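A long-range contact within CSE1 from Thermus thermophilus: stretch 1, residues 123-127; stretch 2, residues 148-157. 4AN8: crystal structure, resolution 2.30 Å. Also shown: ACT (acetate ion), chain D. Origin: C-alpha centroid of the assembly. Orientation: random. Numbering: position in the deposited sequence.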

ATOM      1  N   LEU A 123      13.208  22.015 -11.336  1.00 27.97           N
ATOM      2  CA  LEU A 123      13.458  21.407 -10.049  1.00 27.97           C
ATOM      3  C   LEU A 123      14.281  20.154 -10.225  1.00 27.97           C
ATOM      4  O   LEU A 123      14.270  19.570 -11.247  1.00 27.97           O
ATOM      5  CB  LEU A 123      12.164  21.069  -9.335  1.00 36.68           C
ATOM      6  CG  LEU A 123      11.108  22.118  -9.067  1.00 36.68           C
ATOM      7  CD1 LEU A 123      10.022  21.578  -8.247  1.00 36.68           C
ATOM      8  CD2 LEU A 123      11.686  23.271  -8.422  1.00 36.68           C
ATOM      9  N   PRO A 124      15.047  19.777  -9.184  1.00 24.57           N
ATOM     10  CA  PRO A 124      15.827  18.530  -9.225  1.00 24.57           C
ATOM     11  C   PRO A 124      14.871  17.363  -9.212  1.00 24.57           C
ATOM     12  O   PRO A 124      13.836  17.468  -8.549  1.00 24.57           O
ATOM     13  CB  PRO A 124      16.603  18.531  -7.900  1.00 24.27           C
ATOM     14  CG  PRO A 124      16.320  19.860  -7.243  1.00 24.27           C
ATOM     15  CD  PRO A 124      15.107  20.437  -7.867  1.00 24.27           C
ATOM     16  N   TRP A 125      15.201  16.283  -9.917  1.00 24.50           N
ATOM     17  CA  TRP A 125      14.337  15.111  -9.952  1.00 24.50           C
ATOM     18  C   TRP A 125      14.142  14.540  -8.562  1.00 24.50           C
ATOM     19  O   TRP A 125      13.194  13.795  -8.324  1.00 24.50           O
ATOM     20  CB  TRP A 125      14.868  14.039 -10.909  1.00 29.41           C
ATOM     21  CG  TRP A 125      16.051  13.262 -10.417  1.00 29.41           C
ATOM     22  CD1 TRP A 125      17.355  13.660 -10.429  1.00 29.41           C
ATOM     23  CD2 TRP A 125      16.040  11.934  -9.879  1.00 29.41           C
ATOM     24  NE1 TRP A 125      18.156  12.675  -9.923  1.00 29.41           N
ATOM     25  CE2 TRP A 125      17.378  11.599  -9.575  1.00 29.41           C
ATOM     26  CE3 TRP A 125      15.031  10.996  -9.622  1.00 29.41           C
ATOM     27  CZ2 TRP A 125      17.740  10.358  -9.018  1.00 29.41           C
ATOM     28  CZ3 TRP A 125      15.388   9.751  -9.074  1.00 29.41           C
ATOM     29  CH2 TRP A 125      16.731   9.452  -8.775  1.00 29.41           C
ATOM     30  N   SER A 126      15.016  14.907  -7.630  1.00 29.35           N
ATOM     31  CA  SER A 126      14.894  14.422  -6.256  1.00 29.35           C
ATOM     32  C   SER A 126      13.535  14.751  -5.621  1.00 29.35           C
ATOM     33  O   SER A 126      13.090  14.048  -4.722  1.00 29.35           O
ATOM     34  CB  SER A 126      16.021  14.984  -5.397  1.00 35.99           C
ATOM     35  OG  SER A 126      15.988  16.396  -5.410  1.00 35.99           O
ATOM     36  N   LYS A 127      12.885  15.818  -6.093  1.00 23.17           N
ATOM     37  CA  LYS A 127      11.546  16.199  -5.636  1.00 23.17           C
ATOM     38  C   LYS A 127      10.461  15.120  -5.941  1.00 23.17           C
ATOM     39  O   LYS A 127       9.387  15.099  -5.329  1.00 23.17           O
ATOM     40  CB  LYS A 127      11.153  17.533  -6.266  1.00 58.50           C
ATOM     41  CG  LYS A 127       9.677  17.884  -6.134  1.00 58.50           C
ATOM     42  CD  LYS A 127       9.388  18.708  -4.872  1.00 58.50           C
ATOM     43  CE  LYS A 127       7.905  19.057  -4.748  1.00 58.50           C
ATOM     44  NZ  LYS A 127       7.692  20.239  -3.870  1.00 58.50           N
ATOM     45  N   ASN A 148      26.543  16.660  -5.127  1.00 78.52           N
ATOM     46  CA  ASN A 148      25.198  16.880  -4.605  1.00 78.52           C
ATOM     47  C   ASN A 148      24.146  15.996  -5.267  1.00 78.52           C
ATOM     48  O   ASN A 148      23.764  14.961  -4.728  1.00 78.52           O
ATOM     49  CB  ASN A 148      24.788  18.346  -4.780  1.00132.08           C
ATOM     50  CG  ASN A 148      25.637  19.293  -3.965  1.00132.08           C
ATOM     51  OD1 ASN A 148      26.126  18.939  -2.893  1.00132.08           O
ATOM     52  ND2 ASN A 148      25.813  20.511  -4.467  1.00132.08           N
ATOM     53  N   LEU A 149      23.685  16.425  -6.443  1.00 35.35           N
ATOM     54  CA  LEU A 149      22.550  15.804  -7.126  1.00 35.35           C
ATOM     55  C   LEU A 149      23.013  14.896  -8.239  1.00 35.35           C
ATOM     56  O   LEU A 149      23.586  15.349  -9.222  1.00 35.35           O
ATOM     57  CB  LEU A 149      21.607  16.868  -7.702  1.00 35.10           C
ATOM     58  CG  LEU A 149      20.493  16.338  -8.616  1.00 35.10           C
ATOM     59  CD1 LEU A 149      19.304  15.946  -7.795  1.00 35.10           C
ATOM     60  CD2 LEU A 149      20.113  17.386  -9.641  1.00 35.10           C
ATOM     61  N   PRO A 150      22.739  13.602  -8.091  1.00 29.05           N
ATOM     62  CA  PRO A 150      23.146  12.597  -9.080  1.00 29.05           C
ATOM     63  C   PRO A 150      22.231  12.585 -10.309  1.00 29.05           C
ATOM     64  O   PRO A 150      21.082  13.001 -10.244  1.00 29.05           O
ATOM     65  CB  PRO A 150      23.000  11.289  -8.308  1.00 30.20           C
ATOM     66  CG  PRO A 150      21.838  11.549  -7.388  1.00 30.20           C
ATOM     67  CD  PRO A 150      21.953  13.013  -6.988  1.00 30.20           C
ATOM     68  N   LYS A 151      22.767  12.125 -11.423  1.00 31.46           N
ATOM     69  CA  LYS A 151      21.987  11.904 -12.613  1.00 31.46           C
ATOM     70  C   LYS A 151      21.254  10.557 -12.503  1.00 31.46           C
ATOM     71  O   LYS A 151      21.874   9.512 -12.317  1.00 31.46           O
ATOM     72  CB  LYS A 151      22.898  11.907 -13.832  1.00 38.23           C
ATOM     73  CG  LYS A 151      22.154  11.960 -15.138  1.00 38.23           C
ATOM     74  CD  LYS A 151      22.949  11.335 -16.293  1.00 38.23           C
ATOM     75  CE  LYS A 151      24.359  11.887 -16.388  1.00 38.23           C
ATOM     76  NZ  LYS A 151      25.254  11.048 -17.243  1.00 38.23           N
ATOM     77  N   ALA A 152      19.933  10.585 -12.615  1.00 26.36           N
ATOM     78  CA  ALA A 152      19.158   9.353 -12.716  1.00 26.36           C
ATOM     79  C   ALA A 152      19.326   8.745 -14.097  1.00 26.36           C
ATOM     80  O   ALA A 152      19.464   9.468 -15.085  1.00 26.36           O
ATOM     81  CB  ALA A 152      17.700   9.640 -12.467  1.00 23.30           C
ATOM     82  N   THR A 153      19.303   7.419 -14.170  1.00 19.77           N
ATOM     83  CA  THR A 153      19.115   6.757 -15.455  1.00 19.77           C
ATOM     84  C   THR A 153      17.667   6.946 -15.873  1.00 19.77           C
ATOM     85  O   THR A 153      16.829   7.281 -15.051  1.00 19.77           O
ATOM     86  CB  THR A 153      19.382   5.230 -15.405  1.00 26.26           C
ATOM     87  OG1 THR A 153      18.479   4.627 -14.466  1.00 26.26           O
ATOM     88  CG2 THR A 153      20.821   4.925 -15.004  1.00 26.26           C
ATOM     89  N   TYR A 154      17.371   6.719 -17.144  1.00 22.83           N
ATOM     90  CA  TYR A 154      15.996   6.794 -17.612  1.00 22.83           C
ATOM     91  C   TYR A 154      15.087   5.898 -16.774  1.00 22.83           C
ATOM     92  O   TYR A 154      13.987   6.312 -16.405  1.00 22.83           O
ATOM     93  CB  TYR A 154      15.903   6.424 -19.086  1.00 30.62           C
ATOM     94  CG  TYR A 154      16.652   7.377 -19.987  1.00 30.62           C
ATOM     95  CD1 TYR A 154      16.717   8.733 -19.694  1.00 30.62           C
ATOM     96  CD2 TYR A 154      17.313   6.919 -21.122  1.00 30.62           C
ATOM     97  CE1 TYR A 154      17.404   9.610 -20.509  1.00 30.62           C
ATOM     98  CE2 TYR A 154      18.003   7.786 -21.941  1.00 30.62           C
ATOM     99  CZ  TYR A 154      18.045   9.136 -21.630  1.00 30.62           C
ATOM    100  OH  TYR A 154      18.725  10.005 -22.452  1.00 30.62           O
ATOM    101  N   ALA A 155      15.553   4.685 -16.459  1.00 19.88           N
ATOM    102  CA  ALA A 155      14.734   3.732 -15.714  1.00 19.88           C
ATOM    103  C   ALA A 155      14.396   4.299 -14.341  1.00 19.88           C
ATOM    104  O   ALA A 155      13.264   4.213 -13.906  1.00 19.88           O
ATOM    105  CB  ALA A 155      15.426   2.344 -15.598  1.00 13.22           C
ATOM    106  N   GLN A 156      15.366   4.908 -13.667  1.00 20.47           N
ATOM    107  CA  GLN A 156      15.092   5.469 -12.350  1.00 20.47           C
ATOM    108  C   GLN A 156      14.174   6.696 -12.429  1.00 20.47           C
ATOM    109  O   GLN A 156      13.361   6.902 -11.540  1.00 20.47           O
ATOM    110  CB  GLN A 156      16.367   5.842 -11.606  1.00 27.65           C
ATOM    111  CG  GLN A 156      17.387   4.745 -11.474  1.00 27.65           C
ATOM    112  CD  GLN A 156      18.644   5.243 -10.781  1.00 27.65           C
ATOM    113  OE1 GLN A 156      19.339   6.099 -11.305  1.00 27.65           O
ATOM    114  NE2 GLN A 156      18.907   4.739  -9.569  1.00 27.65           N
ATOM    115  N   ALA A 157      14.305   7.516 -13.475  1.00 21.41           N
ATOM    116  CA  ALA A 157      13.417   8.674 -13.607  1.00 21.41           C
ATOM    117  C   ALA A 157      11.995   8.215 -13.904  1.00 21.41           C
ATOM    118  O   ALA A 157      11.037   8.755 -13.380  1.00 21.41           O
ATOM    119  CB  ALA A 157      13.907   9.647 -14.683  1.00 21.98           C
TER
HETATM  120  C   ACT D1498       3.654  18.928  -3.817  1.00 46.28           C
HETATM  121  O   ACT D1498       3.392  17.725  -4.120  1.00 46.67           O
HETATM  122  OXT ACT D1498       4.370  19.571  -4.639  1.00 46.25           O
HETATM  123  CH3 ACT D1498       3.141  19.553  -2.540  1.00 46.50           C

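The contact between residues 123-127 and 148-157 of CSE1 is small, burying 301 Å² summed over both sides, and it is built around a single tryptophan. Stretch 1 enters as a short strand, in which Leu123 lies out of reach of the partner stretch. Pro124 makes the first contact: its CB sits 3.7 Å from CD1 of Leu149, an apolar pairing that covers a modest 23 Å² of the proline. The Pro124 carbonyl is engaged within its own stretch, with Lys127 N donating to Pro124 O at 3.1 Å, a bond that closes the turn as the chain passes from the strand into a 3-10 segment.

Trp125, the first residue of that segment, dominates the contact, with 121 Å² of its surface covered by stretch 2. Its CA-to-CB bond points toward the partner, and chi1 of 75° (p) with chi2 of -80° brings the indole against Leu149, Pro150, Ala152 and Gln156. The indole nitrogen finds a backbone acceptor there: Trp125 NE1 donates to Pro150 O at 3.0 Å, with an N-H...O angle of 161°. This is the sole hydrogen bond between the stretches, and the carbonyl lies at the ring edge, near the ring plane, where the N-H can reach it almost in line. Because the acceptor belongs to the main chain, the Pro150 ring is not needed for the bond.

Over one face of the indole lies the methyl group of Ala152. Its CB is 3.6 Å from the centroid of the six-membered ring of Trp125 and only 15° off the ring normal, a CH-pi arrangement; the closest approach is 3.5 Å, from Ala152 CB to Trp125 CE2. The compact side chain of this buried alanine suits such close packing against the ring. Leu149 adds a further apolar contact, its CD1 lying 4.0 Å from Trp125 CD1. The same methyl carbon therefore touches both Pro124 and Trp125, placed by a chi1 of 171° (t) and a chi2 of 87° (p).

Farther along stretch 2, the start of the helix is fixed by reciprocal bonds. Thr153, at the N-cap, accepts from Gln156 N through OG1 at 3.2 Å, while Thr153 N donates to Gln156 OE1, also at 3.2 Å. Gln156 O comes within 4.3 Å of Trp125 CZ3.

Ser126 contributes little, its OG lying 4.1 Å from Leu149 CD1. Lys127 has left the interface altogether; its NZ makes a weak hydrogen bond to OXT of the acetate ion at 3.5 Å.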